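Annexin A8 (Homo sapiens, PDB 1W3W) acts as an anticoagulant by indirectly inhibiting the thromboplastin-specific complex of blood coagulation, and binds calcium and phospholipid as a member of the annexin family. Local coordinates at residues Gln58-Phe63 against Lys69-Thr74; Tyr97-Leu102 against Glu137-Ser142; Ser231-Ser234 against Leu240-Ala243; Thr251-Ser256 against Lys292-Lys297; Tyr264-Ala269 against Met308-Gly313. All coordinates share one frame; numbering follows the deposited sequence.

Contact 1: residues Gln58-Phe63 against Lys69-Thr74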
# COMPACT_ATOMS: atom_id res chain seq x y z
N GLN A 58 -22.00 -3.52 -5.38
CA GLN A 58 -23.43 -3.79 -5.54
C GLN A 58 -24.21 -2.50 -5.76
O GLN A 58 -25.09 -2.42 -6.61
CB GLN A 58 -23.98 -4.54 -4.33
CG GLN A 58 -23.37 -5.90 -4.11
CD GLN A 58 -23.88 -6.56 -2.82
OE1 GLN A 58 -23.16 -6.62 -1.82
NE2 GLN A 58 -25.10 -7.07 -2.86
N ILE A 59 -23.86 -1.47 -4.98
CA ILE A 59 -24.45 -0.14 -5.14
C ILE A 59 -24.17 0.42 -6.55
O ILE A 59 -25.07 0.95 -7.19
CB ILE A 59 -23.94 0.81 -4.04
CG1 ILE A 59 -24.51 0.40 -2.67
CG2 ILE A 59 -24.37 2.23 -4.32
CD1 ILE A 59 -23.83 1.07 -1.51
N ALA A 60 -22.95 0.27 -7.03
CA ALA A 60 -22.58 0.73 -8.37
C ALA A 60 -23.44 0.05 -9.44
O ALA A 60 -23.93 0.71 -10.36
CB ALA A 60 -21.10 0.50 -8.64
N LYS A 61 -23.64 -1.26 -9.29
CA LYS A 61 -24.45 -2.02 -10.26
C LYS A 61 -25.91 -1.58 -10.24
O LYS A 61 -26.53 -1.41 -11.30
CB LYS A 61 -24.35 -3.52 -9.98
CG LYS A 61 -24.98 -4.37 -11.08
CD LYS A 61 -24.53 -5.84 -11.00
CE LYS A 61 -25.66 -6.82 -11.31
NZ LYS A 61 -25.27 -7.84 -12.34
N SER A 62 -26.46 -1.41 -9.05
CA SER A 62 -27.82 -0.93 -8.89
C SER A 62 -27.99 0.48 -9.44
O SER A 62 -29.01 0.78 -10.04
CB SER A 62 -28.25 -0.96 -7.41
OG SER A 62 -29.50 -0.32 -7.22
N PHE A 63 -26.99 1.33 -9.24
CA PHE A 63 -27.02 2.70 -9.71
C PHE A 63 -27.09 2.74 -11.24
O PHE A 63 -27.83 3.54 -11.79
CB PHE A 63 -25.78 3.45 -9.20
CG PHE A 63 -25.78 4.92 -9.50
CD1 PHE A 63 -25.28 5.41 -10.71
CD2 PHE A 63 -26.23 5.83 -8.55
CE1 PHE A 63 -25.26 6.78 -10.97
CE2 PHE A 63 -26.20 7.20 -8.80
CZ PHE A 63 -25.72 7.67 -10.02
N LYS A 69 -26.26 5.54 -15.72
CA LYS A 69 -24.90 6.08 -15.76
C LYS A 69 -24.02 5.27 -14.82
O LYS A 69 -24.49 4.73 -13.82
CB LYS A 69 -24.90 7.55 -15.33
CG LYS A 69 -25.02 8.60 -16.45
CD LYS A 69 -26.46 9.07 -16.64
CE LYS A 69 -26.54 10.44 -17.35
NZ LYS A 69 -25.54 10.55 -18.46
N ASP A 70 -22.73 5.20 -15.13
CA ASP A 70 -21.76 4.56 -14.26
C ASP A 70 -21.51 5.44 -13.02
O ASP A 70 -21.34 6.66 -13.13
CB ASP A 70 -20.45 4.33 -15.03
CG ASP A 70 -19.43 3.60 -14.22
OD1 ASP A 70 -19.47 2.35 -14.19
OD2 ASP A 70 -18.56 4.19 -13.55
N LEU A 71 -21.52 4.83 -11.84
CA LEU A 71 -21.41 5.56 -10.59
C LEU A 71 -20.06 6.24 -10.44
O LEU A 71 -19.98 7.39 -10.04
CB LEU A 71 -21.68 4.64 -9.39
CG LEU A 71 -21.54 5.26 -8.01
CD1 LEU A 71 -22.36 6.55 -7.87
CD2 LEU A 71 -21.92 4.27 -6.91
N THR A 72 -18.99 5.51 -10.73
CA THR A 72 -17.64 6.01 -10.60
C THR A 72 -17.40 7.20 -11.53
O THR A 72 -16.87 8.22 -11.09
CB THR A 72 -16.64 4.89 -10.85
OG1 THR A 72 -16.77 3.90 -9.83
CG2 THR A 72 -15.20 5.39 -10.70
N GLU A 73 -17.79 7.07 -12.79
CA GLU A 73 -17.67 8.16 -13.76
C GLU A 73 -18.48 9.37 -13.33
O GLU A 73 -18.06 10.50 -13.54
CB GLU A 73 -18.13 7.73 -15.16
CG GLU A 73 -17.16 6.79 -15.89
CD GLU A 73 -15.71 7.28 -15.88
OE1 GLU A 73 -15.45 8.47 -16.20
OE2 GLU A 73 -14.81 6.46 -15.56
N THR A 74 -19.64 9.12 -12.74
CA THR A 74 -20.49 10.18 -12.25
C THR A 74 -19.83 10.89 -11.06
O THR A 74 -19.81 12.12 -11.01
CB THR A 74 -21.86 9.60 -11.86
OG1 THR A 74 -22.49 9.07 -13.02
CG2 THR A 74 -22.82 10.67 -11.37
O HOH W 1 -22.17 1.91 -11.97
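Leu71 presses one methyl onto the ring of Phe63: CD1 stands 3.9 Å from the ring centroid and only 6° off the normal, a CH-pi contact over the middle of the face. The two side chains cross at about a right angle. In Phe63, CG lies anti to the backbone N (chi1 -174°), which swings the ring across from helix 53-67 to the start of helix 71-78. In plane with the ring, at its edge, Lys69 O approaches Phe63 CD1 to 3.3 Å. The second branch of Leu71 turns the other way: CD2 rests against Ala60 CA at 3.9 Å and Ile59 CG2 at 4.1 Å.

Beside this apolar patch, a water accepts from Leu71 N and donates to Ala60 O, bridging the backbones. Asp70 is the N-cap of helix 71-78; its OD2 uses the anti lone pair to take Glu73 N at 3.1 Å, while OD1 forms a salt bridge with Lys64. Asp70 O accepts from both Thr74 N and Thr74 OG1, which reach it from opposite faces of the carbonyl plane. The contact joins two successive helices of the first predicted annexin repeat, where Leu30 and Met91 also pack on Leu71. The chemistry thus divides: dispersion forces between a ring and branched aliphatic groups join the helices, while the first-turn amides of Glu73 and Leu71 are satisfied by a carboxylate and a water.

Contact 2: residues Tyr97-Leu102 against Glu137-Ser142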
# COMPACT_ATOMS: atom_id res chain seq x y z
N TYR A 97 -7.46 -1.75 -7.55
CA TYR A 97 -7.05 -0.47 -6.98
C TYR A 97 -5.53 -0.29 -7.04
O TYR A 97 -5.04 0.73 -7.52
CB TYR A 97 -7.51 -0.34 -5.53
CG TYR A 97 -7.09 0.96 -4.90
CD1 TYR A 97 -7.30 2.18 -5.55
CD2 TYR A 97 -6.49 0.98 -3.64
CE1 TYR A 97 -6.92 3.37 -4.96
CE2 TYR A 97 -6.12 2.18 -3.05
CZ TYR A 97 -6.33 3.37 -3.72
OH TYR A 97 -5.95 4.56 -3.13
N GLU A 98 -4.80 -1.29 -6.54
CA GLU A 98 -3.34 -1.25 -6.56
C GLU A 98 -2.78 -1.19 -7.99
O GLU A 98 -1.81 -0.49 -8.25
CB GLU A 98 -2.75 -2.45 -5.80
CG GLU A 98 -2.88 -2.33 -4.29
CD GLU A 98 -4.14 -2.97 -3.74
OE1 GLU A 98 -4.15 -3.28 -2.54
OE2 GLU A 98 -5.13 -3.18 -4.48
N ALA A 99 -3.40 -1.93 -8.90
CA ALA A 99 -3.03 -1.87 -10.32
C ALA A 99 -3.16 -0.45 -10.88
O ALA A 99 -2.30 -0.00 -11.63
CB ALA A 99 -3.85 -2.83 -11.12
N LYS A 100 -4.23 0.24 -10.51
CA LYS A 100 -4.43 1.62 -10.92
C LYS A 100 -3.35 2.53 -10.34
O LYS A 100 -2.78 3.35 -11.05
CB LYS A 100 -5.81 2.13 -10.53
CG LYS A 100 -6.09 3.61 -10.92
CD LYS A 100 -6.55 4.42 -9.71
CE LYS A 100 -7.20 5.76 -10.13
NZ LYS A 100 -6.28 6.60 -10.94
N GLU A 101 -3.06 2.37 -9.04
CA GLU A 101 -2.01 3.15 -8.40
C GLU A 101 -0.64 2.93 -9.06
O GLU A 101 0.12 3.88 -9.24
CB GLU A 101 -1.94 2.83 -6.91
CG GLU A 101 -3.13 3.36 -6.13
CD GLU A 101 -3.15 4.87 -6.04
OE1 GLU A 101 -4.16 5.47 -6.43
OE2 GLU A 101 -2.16 5.46 -5.57
N LEU A 102 -0.32 1.69 -9.40
CA LEU A 102 0.96 1.37 -10.03
C LEU A 102 1.05 1.99 -11.44
O LEU A 102 2.08 2.54 -11.83
CB LEU A 102 1.16 -0.15 -10.11
CG LEU A 102 1.42 -0.86 -8.77
CD1 LEU A 102 1.24 -2.37 -8.92
CD2 LEU A 102 2.82 -0.55 -8.24
N GLU A 137 -5.24 -6.82 -17.47
CA GLU A 137 -6.64 -6.71 -17.91
C GLU A 137 -7.06 -5.27 -18.19
O GLU A 137 -7.76 -5.00 -19.16
CB GLU A 137 -7.60 -7.34 -16.89
CG GLU A 137 -7.71 -8.86 -16.97
CD GLU A 137 -8.45 -9.48 -15.78
OE1 GLU A 137 -9.09 -8.74 -15.01
OE2 GLU A 137 -8.38 -10.74 -15.62
N ASP A 138 -6.62 -4.34 -17.34
CA ASP A 138 -7.09 -2.97 -17.42
C ASP A 138 -6.22 -2.11 -18.32
O ASP A 138 -6.72 -1.15 -18.90
CB ASP A 138 -7.14 -2.34 -16.02
CG ASP A 138 -8.28 -2.87 -15.19
OD1 ASP A 138 -8.24 -2.67 -13.96
OD2 ASP A 138 -9.25 -3.50 -15.67
N TYR A 139 -4.94 -2.43 -18.43
CA TYR A 139 -3.98 -1.54 -19.12
C TYR A 139 -3.26 -2.19 -20.31
O TYR A 139 -2.49 -1.51 -21.00
CB TYR A 139 -2.97 -0.96 -18.11
CG TYR A 139 -3.69 -0.33 -16.96
CD1 TYR A 139 -4.49 0.79 -17.15
CD2 TYR A 139 -3.63 -0.88 -15.68
CE1 TYR A 139 -5.20 1.36 -16.11
CE2 TYR A 139 -4.33 -0.32 -14.63
CZ TYR A 139 -5.11 0.80 -14.85
OH TYR A 139 -5.82 1.36 -13.83
N GLY A 140 -3.51 -3.47 -20.54
CA GLY A 140 -3.04 -4.15 -21.74
C GLY A 140 -1.54 -4.36 -21.87
O GLY A 140 -1.05 -4.65 -22.96
N SER A 141 -0.80 -4.20 -20.78
CA SER A 141 0.62 -4.55 -20.74
C SER A 141 0.94 -5.27 -19.44
O SER A 141 0.19 -5.20 -18.46
CB SER A 141 1.51 -3.31 -20.86
OG SER A 141 1.10 -2.29 -19.97
N SER A 142 2.06 -5.98 -19.44
CA SER A 142 2.47 -6.73 -18.27
C SER A 142 3.10 -5.76 -17.26
O SER A 142 3.86 -4.87 -17.65
CB SER A 142 3.45 -7.84 -18.68
OG SER A 142 4.55 -7.89 -17.81
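Tyr139 holds CG anti to its own carbonyl carbon (chi1 -52°), and this sends the ring out from the end of helix 125-139 to the backbone of Ala99 and Lys100. On the facing helix, Lys100 has CG anti to the backbone N, carrying its chain across the phenol obliquely; a bend at chi2 then leads the amine off to a salt bridge with Asp104. The phenol oxygen meets carbon: Tyr139 OH is 3.2 Å from Lys100 CA and 3.4 Å from Lys100 CB. Further back on the ring, Tyr139 CE2 lies 3.6 Å from Ala99 O, with the methyl Ala99 CB at 4.3 Å. Asp138 CB sits over the centre of one ring face, 3.7 Å above its plane, and the ring also stacks with His103 and meets Tyr135 edge to face.

Replacing Tyr139 with an alanine would probably open a gap beside Ala99 and Lys100 and deprive His103 of its stacking partner. The helix stops at Gly140, whose positive phi (68°) favours glycine. Asp138 adds a salt bridge to Arg96, near the start of helix 96-107. Both segments belong to the second predicted annexin repeat, in which helix 96-107 lies between several others: Leu102 packs on Ile116 and Leu120 of helix 113-122, Tyr97 on Ile277 and Val281 of helix 273-283, and Tyr139 extends the helix 125-139 packing alongside Ile131 and Tyr135.

Contact 3: residues Ser231-Ser234 against Leu240-Ala243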
# COMPACT_ATOMS: atom_id res chain seq x y z
N SER A 231 23.08 -1.50 8.72
CA SER A 231 23.96 -1.93 7.63
C SER A 231 23.45 -1.43 6.31
O SER A 231 24.19 -0.85 5.55
CB SER A 231 24.11 -3.44 7.61
OG SER A 231 24.80 -3.87 8.76
N ILE A 232 22.16 -1.62 6.04
CA ILE A 232 21.54 -1.08 4.83
C ILE A 232 21.69 0.45 4.75
O ILE A 232 22.00 0.98 3.68
CB ILE A 232 20.04 -1.50 4.75
CG1 ILE A 232 19.93 -3.00 4.52
CG2 ILE A 232 19.32 -0.75 3.64
CD1 ILE A 232 18.61 -3.59 4.85
N LYS A 233 21.49 1.15 5.86
CA LYS A 233 21.58 2.62 5.88
C LYS A 233 22.99 3.11 5.58
O LYS A 233 23.16 4.17 4.98
CB LYS A 233 21.15 3.20 7.23
CG LYS A 233 19.65 3.23 7.46
CD LYS A 233 19.31 3.84 8.82
CE LYS A 233 17.86 3.64 9.18
NZ LYS A 233 17.48 4.33 10.46
N SER A 234 24.00 2.36 6.01
CA SER A 234 25.39 2.79 5.80
C SER A 234 25.92 2.34 4.44
O SER A 234 26.83 2.97 3.91
CB SER A 234 26.30 2.29 6.92
OG SER A 234 26.56 0.92 6.81
N LEU A 240 17.07 2.45 -3.76
CA LEU A 240 17.47 1.10 -3.38
C LEU A 240 17.43 0.92 -1.85
O LEU A 240 16.92 -0.08 -1.37
CB LEU A 240 18.87 0.75 -3.93
CG LEU A 240 19.33 -0.69 -3.64
CD1 LEU A 240 18.43 -1.69 -4.35
CD2 LEU A 240 20.79 -0.91 -4.04
N GLU A 241 17.93 1.91 -1.12
CA GLU A 241 17.86 1.92 0.34
C GLU A 241 16.41 1.84 0.85
O GLU A 241 16.10 1.02 1.73
CB GLU A 241 18.53 3.18 0.92
CG GLU A 241 18.59 3.22 2.45
CD GLU A 241 19.00 4.57 3.03
OE1 GLU A 241 19.42 5.45 2.26
OE2 GLU A 241 18.89 4.75 4.26
N GLU A 242 15.55 2.68 0.29
CA GLU A 242 14.13 2.71 0.64
C GLU A 242 13.50 1.34 0.44
O GLU A 242 12.78 0.85 1.32
CB GLU A 242 13.37 3.76 -0.20
CG GLU A 242 11.95 4.07 0.27
CD GLU A 242 11.27 5.16 -0.57
OE1 GLU A 242 10.01 5.24 -0.60
OE2 GLU A 242 11.99 5.94 -1.22
N ALA A 243 13.80 0.72 -0.69
CA ALA A 243 13.24 -0.58 -1.05
C ALA A 243 13.69 -1.68 -0.10
O ALA A 243 12.86 -2.47 0.36
CB ALA A 243 13.63 -0.94 -2.48
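Glu241 and Lys233 cross obliquely, and what meets is a carboxylate oxygen and an aliphatic chain. Glu241 CG lies anti to the backbone N (chi1 -176°) and the chain beyond it is extended, which carries the carboxylate across to helix 228-235. There OE2 settles against the root of the lysine, 3.6 Å from Lys233 CG, 3.8 Å from Lys233 CA and 4.0 Å from Lys233 CB. The lysine, whose CB points away from the other helix, is itself extended beyond CG and leads its amine away from the acid: Lys233 NZ stays 6.4 Å from Glu241 OE2. The opposite charges may therefore attract at a distance, but their charged atoms do not touch.

Ile232 provides the more apolar half of the contact. Its CG2 branch, anti to the backbone N, reaches 4.1 Å from Glu241 O and 4.2 Å from Glu241 CG, so the methyl lies near both the backbone oxygen and the CG methylene of the glutamate. Ile232 also packs on Met244, Leu245 and Val248 of helix 238-252 and on Phe201 of helix 198-207, and is buried. Glu241 also touches Thr236, in the turn that joins the two helices, while Thr236 OG1 bonds to Ile232 O.

Such a sequence of a short helix, a tight turn and a longer helix folding back beside it is a recurring part of the all-helical annexin repeat; both segments lie in the third predicted repeat, away from the calcium site.

Contact 4: residues Thr251-Ser256 against Lys292-Lys297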
# COMPACT_ATOMS: atom_id res chain seq x y z
N THR A 251 8.73 -7.36 6.83
CA THR A 251 9.03 -8.69 7.34
C THR A 251 8.85 -8.75 8.85
O THR A 251 8.31 -9.71 9.37
CB THR A 251 10.49 -9.06 6.97
OG1 THR A 251 10.59 -9.19 5.55
CG2 THR A 251 10.88 -10.42 7.53
N GLN A 252 9.32 -7.72 9.54
CA GLN A 252 9.28 -7.65 11.00
C GLN A 252 7.86 -7.42 11.54
O GLN A 252 7.40 -8.13 12.43
CB GLN A 252 10.19 -6.52 11.48
CG GLN A 252 11.64 -6.82 11.21
CD GLN A 252 12.56 -5.65 11.49
OE1 GLN A 252 13.73 -5.86 11.79
NE2 GLN A 252 12.04 -4.43 11.37
N ASN A 253 7.16 -6.44 10.98
CA ASN A 253 5.77 -6.18 11.36
C ASN A 253 5.12 -5.30 10.32
O ASN A 253 5.38 -4.11 10.24
CB ASN A 253 5.69 -5.52 12.75
CG ASN A 253 4.27 -5.57 13.34
OD1 ASN A 253 3.30 -5.18 12.69
ND2 ASN A 253 4.16 -6.06 14.58
N LEU A 254 4.25 -5.91 9.53
CA LEU A 254 3.54 -5.22 8.47
C LEU A 254 2.65 -4.07 8.96
O LEU A 254 2.58 -3.02 8.34
CB LEU A 254 2.70 -6.25 7.74
CG LEU A 254 2.10 -5.88 6.41
CD1 LEU A 254 3.17 -5.38 5.44
CD2 LEU A 254 1.38 -7.12 5.88
N HIS A 255 1.96 -4.29 10.07
CA HIS A 255 1.02 -3.31 10.59
C HIS A 255 1.76 -2.05 11.05
O HIS A 255 1.31 -0.93 10.83
CB HIS A 255 0.22 -3.90 11.76
CG HIS A 255 -0.30 -5.28 11.49
ND1 HIS A 255 -1.15 -5.56 10.44
CD2 HIS A 255 -0.06 -6.46 12.10
CE1 HIS A 255 -1.42 -6.85 10.43
NE2 HIS A 255 -0.78 -7.42 11.43
N SER A 256 2.90 -2.26 11.68
CA SER A 256 3.79 -1.17 12.08
C SER A 256 4.36 -0.41 10.87
O SER A 256 4.54 0.82 10.93
CB SER A 256 4.91 -1.75 12.96
OG SER A 256 5.95 -0.81 13.14
N LYS A 292 -4.09 1.53 13.73
CA LYS A 292 -4.46 2.59 14.67
C LYS A 292 -3.78 2.37 16.02
O LYS A 292 -3.26 3.31 16.61
CB LYS A 292 -5.98 2.65 14.85
CG LYS A 292 -6.70 3.37 13.69
CD LYS A 292 -8.17 2.93 13.57
CE LYS A 292 -9.02 3.52 14.67
NZ LYS A 292 -10.44 3.09 14.59
N CYS A 293 -3.79 1.13 16.48
CA CYS A 293 -3.16 0.77 17.74
C CYS A 293 -1.64 1.00 17.73
O CYS A 293 -1.07 1.58 18.67
CB CYS A 293 -3.47 -0.69 18.05
SG CYS A 293 -2.75 -1.25 19.59
N HIS A 294 -1.01 0.55 16.65
CA HIS A 294 0.43 0.70 16.46
C HIS A 294 0.83 2.17 16.35
O HIS A 294 1.86 2.57 16.89
CB HIS A 294 0.93 -0.09 15.24
CG HIS A 294 1.22 -1.53 15.55
ND1 HIS A 294 0.26 -2.52 15.45
CD2 HIS A 294 2.34 -2.14 15.99
CE1 HIS A 294 0.79 -3.68 15.80
NE2 HIS A 294 2.05 -3.48 16.13
N PHE A 295 0.02 2.96 15.65
CA PHE A 295 0.28 4.39 15.51
C PHE A 295 0.37 5.08 16.88
O PHE A 295 1.27 5.87 17.14
CB PHE A 295 -0.83 5.05 14.70
CG PHE A 295 -0.46 6.38 14.14
CD1 PHE A 295 0.02 6.48 12.85
CD2 PHE A 295 -0.59 7.53 14.90
CE1 PHE A 295 0.36 7.71 12.32
CE2 PHE A 295 -0.25 8.75 14.39
CZ PHE A 295 0.23 8.84 13.09
N LYS A 296 -0.61 4.77 17.73
CA LYS A 296 -0.69 5.29 19.10
C LYS A 296 0.52 4.89 19.93
O LYS A 296 1.10 5.73 20.63
CB LYS A 296 -1.93 4.74 19.82
CG LYS A 296 -3.02 5.73 20.01
CD LYS A 296 -4.13 5.15 20.89
CE LYS A 296 -4.27 5.92 22.17
NZ LYS A 296 -5.58 5.68 22.78
N LYS A 297 0.89 3.62 19.85
CA LYS A 297 2.01 3.09 20.62
C LYS A 297 3.32 3.73 20.20
O LYS A 297 4.13 4.08 21.06
CB LYS A 297 2.14 1.57 20.47
CG LYS A 297 1.06 0.75 21.18
CD LYS A 297 1.66 -0.54 21.80
CE LYS A 297 0.67 -1.30 22.69
NZ LYS A 297 -0.74 -0.83 22.59
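The N-cap of helix 254-266, Asn253, faces His294 of helix 288-299, the two side chains coming from opposite directions. Asn253 OD1 accepts from Ser256 N at 3.1 Å with an N-H...O angle of 165°, although the donor sits well above the carbonyl plane and not on a lone pair. Across the contact, Asn253 ND2 is 3.7 Å from His294 NE2, and the amide and imidazole planes stand 62° apart.

Both segments belong to the predicted fourth annexin repeat, where the first turn of one helix lies against the side of another. His294 has CG anti to its carbonyl carbon, which brings the ring up to that turn: Ser256 N lies over one face, displaced toward the rim, Ser256 CB is 4.0 Å from His294 CD2, and His255 CB is 3.9 Å from His294 ND1. With an alanine in place of Asn253, Ser256 N would probably lose its capping acceptor and His294 NE2 its amide neighbour. His294 ND1 is hydrogen-bonded to Leu290 O within its own helix, which probably helps to fix the rotation of the ring, and His255 ND1 is bonded to Asp287.

Contact 5: residues Tyr264-Ala269 against Met308-Gly313. With CA (calcium ion), chain B.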
# COMPACT_ATOMS: atom_id res chain seq x y z
N TYR A 264 4.59 9.44 8.11
CA TYR A 264 5.48 10.24 7.29
C TYR A 264 4.77 10.90 6.11
O TYR A 264 5.26 11.89 5.58
CB TYR A 264 6.71 9.45 6.86
CG TYR A 264 7.74 9.34 7.98
CD1 TYR A 264 7.98 8.12 8.62
CD2 TYR A 264 8.43 10.47 8.44
CE1 TYR A 264 8.91 8.02 9.66
CE2 TYR A 264 9.35 10.38 9.48
CZ TYR A 264 9.59 9.14 10.09
OH TYR A 264 10.49 9.03 11.12
N ALA A 265 3.59 10.41 5.74
CA ALA A 265 2.73 11.11 4.80
C ALA A 265 2.25 12.46 5.36
O ALA A 265 1.92 13.35 4.59
CB ALA A 265 1.52 10.26 4.47
N MET A 266 2.18 12.58 6.68
CA MET A 266 1.63 13.76 7.34
C MET A 266 2.68 14.63 8.04
O MET A 266 2.48 15.83 8.15
CB MET A 266 0.53 13.34 8.33
CG MET A 266 -0.77 12.99 7.62
SD MET A 266 -2.10 12.45 8.68
CE MET A 266 -1.52 10.92 9.23
N LYS A 267 3.78 14.04 8.49
CA LYS A 267 4.79 14.75 9.28
C LYS A 267 5.40 15.91 8.49
O LYS A 267 5.62 15.80 7.29
CB LYS A 267 5.89 13.78 9.74
CG LYS A 267 7.17 14.43 10.31
CD LYS A 267 7.27 14.33 11.82
CE LYS A 267 6.33 15.31 12.55
NZ LYS A 267 7.07 16.48 13.13
N GLY A 268 5.67 17.02 9.18
CA GLY A 268 6.29 18.17 8.54
C GLY A 268 5.36 18.93 7.61
O GLY A 268 4.14 18.77 7.68
N ALA A 269 5.95 19.74 6.74
CA ALA A 269 5.18 20.67 5.89
C ALA A 269 4.37 19.94 4.83
O ALA A 269 4.89 19.05 4.15
CB ALA A 269 6.12 21.67 5.23
N MET A 308 -6.73 15.27 11.53
CA MET A 308 -7.42 16.53 11.85
C MET A 308 -6.53 17.76 11.69
O MET A 308 -6.97 18.82 11.23
CB MET A 308 -7.98 16.49 13.27
CG MET A 308 -9.12 15.51 13.39
SD MET A 308 -9.96 15.52 14.97
CE MET A 308 -10.77 17.03 14.86
N GLU A 309 -5.26 17.61 12.04
CA GLU A 309 -4.29 18.69 11.94
C GLU A 309 -3.90 18.99 10.50
O GLU A 309 -3.69 20.15 10.16
CB GLU A 309 -3.04 18.33 12.75
CG GLU A 309 -2.08 19.49 12.98
CD GLU A 309 -0.80 19.06 13.66
OE1 GLU A 309 0.30 19.47 13.21
OE2 GLU A 309 -0.91 18.29 14.64
N ASP A 310 -3.84 17.95 9.67
CA ASP A 310 -3.29 18.04 8.31
C ASP A 310 -4.30 18.21 7.17
O ASP A 310 -3.92 18.60 6.08
CB ASP A 310 -2.46 16.79 8.01
CG ASP A 310 -0.99 17.04 8.08
OD1 ASP A 310 -0.54 17.54 9.14
OD2 ASP A 310 -0.22 16.80 7.11
N THR A 311 -5.56 17.86 7.39
CA THR A 311 -6.54 17.89 6.32
C THR A 311 -7.71 18.74 6.73
O THR A 311 -7.88 19.05 7.90
CB THR A 311 -7.03 16.45 5.99
OG1 THR A 311 -7.76 15.91 7.10
CG2 THR A 311 -5.85 15.50 5.80
N SER A 312 -8.53 19.11 5.76
CA SER A 312 -9.74 19.90 6.02
C SER A 312 -10.91 19.51 5.12
O SER A 312 -10.77 18.73 4.17
CB SER A 312 -9.42 21.38 5.84
OG SER A 312 -8.87 21.59 4.56
N GLY A 313 -12.08 20.05 5.46
CA GLY A 313 -13.25 19.98 4.61
C GLY A 313 -13.90 18.61 4.54
O GLY A 313 -13.82 17.80 5.46
CA CA B . 1.85 18.01 7.39
O HOH W 2 2.29 18.49 9.71
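The flat carboxylate of Asp310 has the methylenes of Met266 over one face and calcium at its oxygen end. Met266 CB is 3.7 Å from Asp310 OD2 and Met266 CG 4.1 Å from Asp310 CG, Met266 CG being anti to its carbonyl carbon (chi1 -77°), which lays it along the carboxylate. OD2 binds the calcium ion at 2.4 Å, whereas OD1 remains 3.0 Å from it and instead accepts from a water that is itself a calcium ligand. The acid thereby holds the metal directly through one oxygen and through water with the other. Thr271 OG1 adds a hydrogen bond to Asp310 OD2, a second-shell grip that helps to position the ligand.

Met266 O and Gly268 O each bind calcium at 2.4 Å, and Gly270 O completes the protein ligands. Met266 O comes within 3.1 Å of Asp310 OD2; these two oxygens are held together by the shared cation, not by a hydrogen bond. Gly268 has positive phi (73°), which favours glycine as the loop turns its carbonyl to the metal. Three backbone carbonyls plus an acid from a helix some 40 residues further along the chain are characteristic of the annexin type II calcium site. Met266 also packs on Leu303, Met306 and Ile307 of helix 303-310, so the site lies where the C-terminal ends of helices 254-266 and 303-310 approach, with Leu276 of helix 273-283 packed against Met266.

From the N terminus, contact 1 closes a short turn between helices 53-67 and 71-78 in the first predicted repeat, with five residues between its segments. Contact 2 follows in the second, closing a far longer loop of 34 residues and joining helix 96-107 to the end of helix 125-139. Contact 3, in the third repeat, is again a short closure, on the opposite side of the chain's centre from contact 1. Contacts 4 and 5 alternate along the chain and so cross: both use helix 254-266, contact 4 at its start and contact 5 at its end, pairing it with the successive helices 288-299 and 303-310. Their nearest atoms are about 5 Å apart.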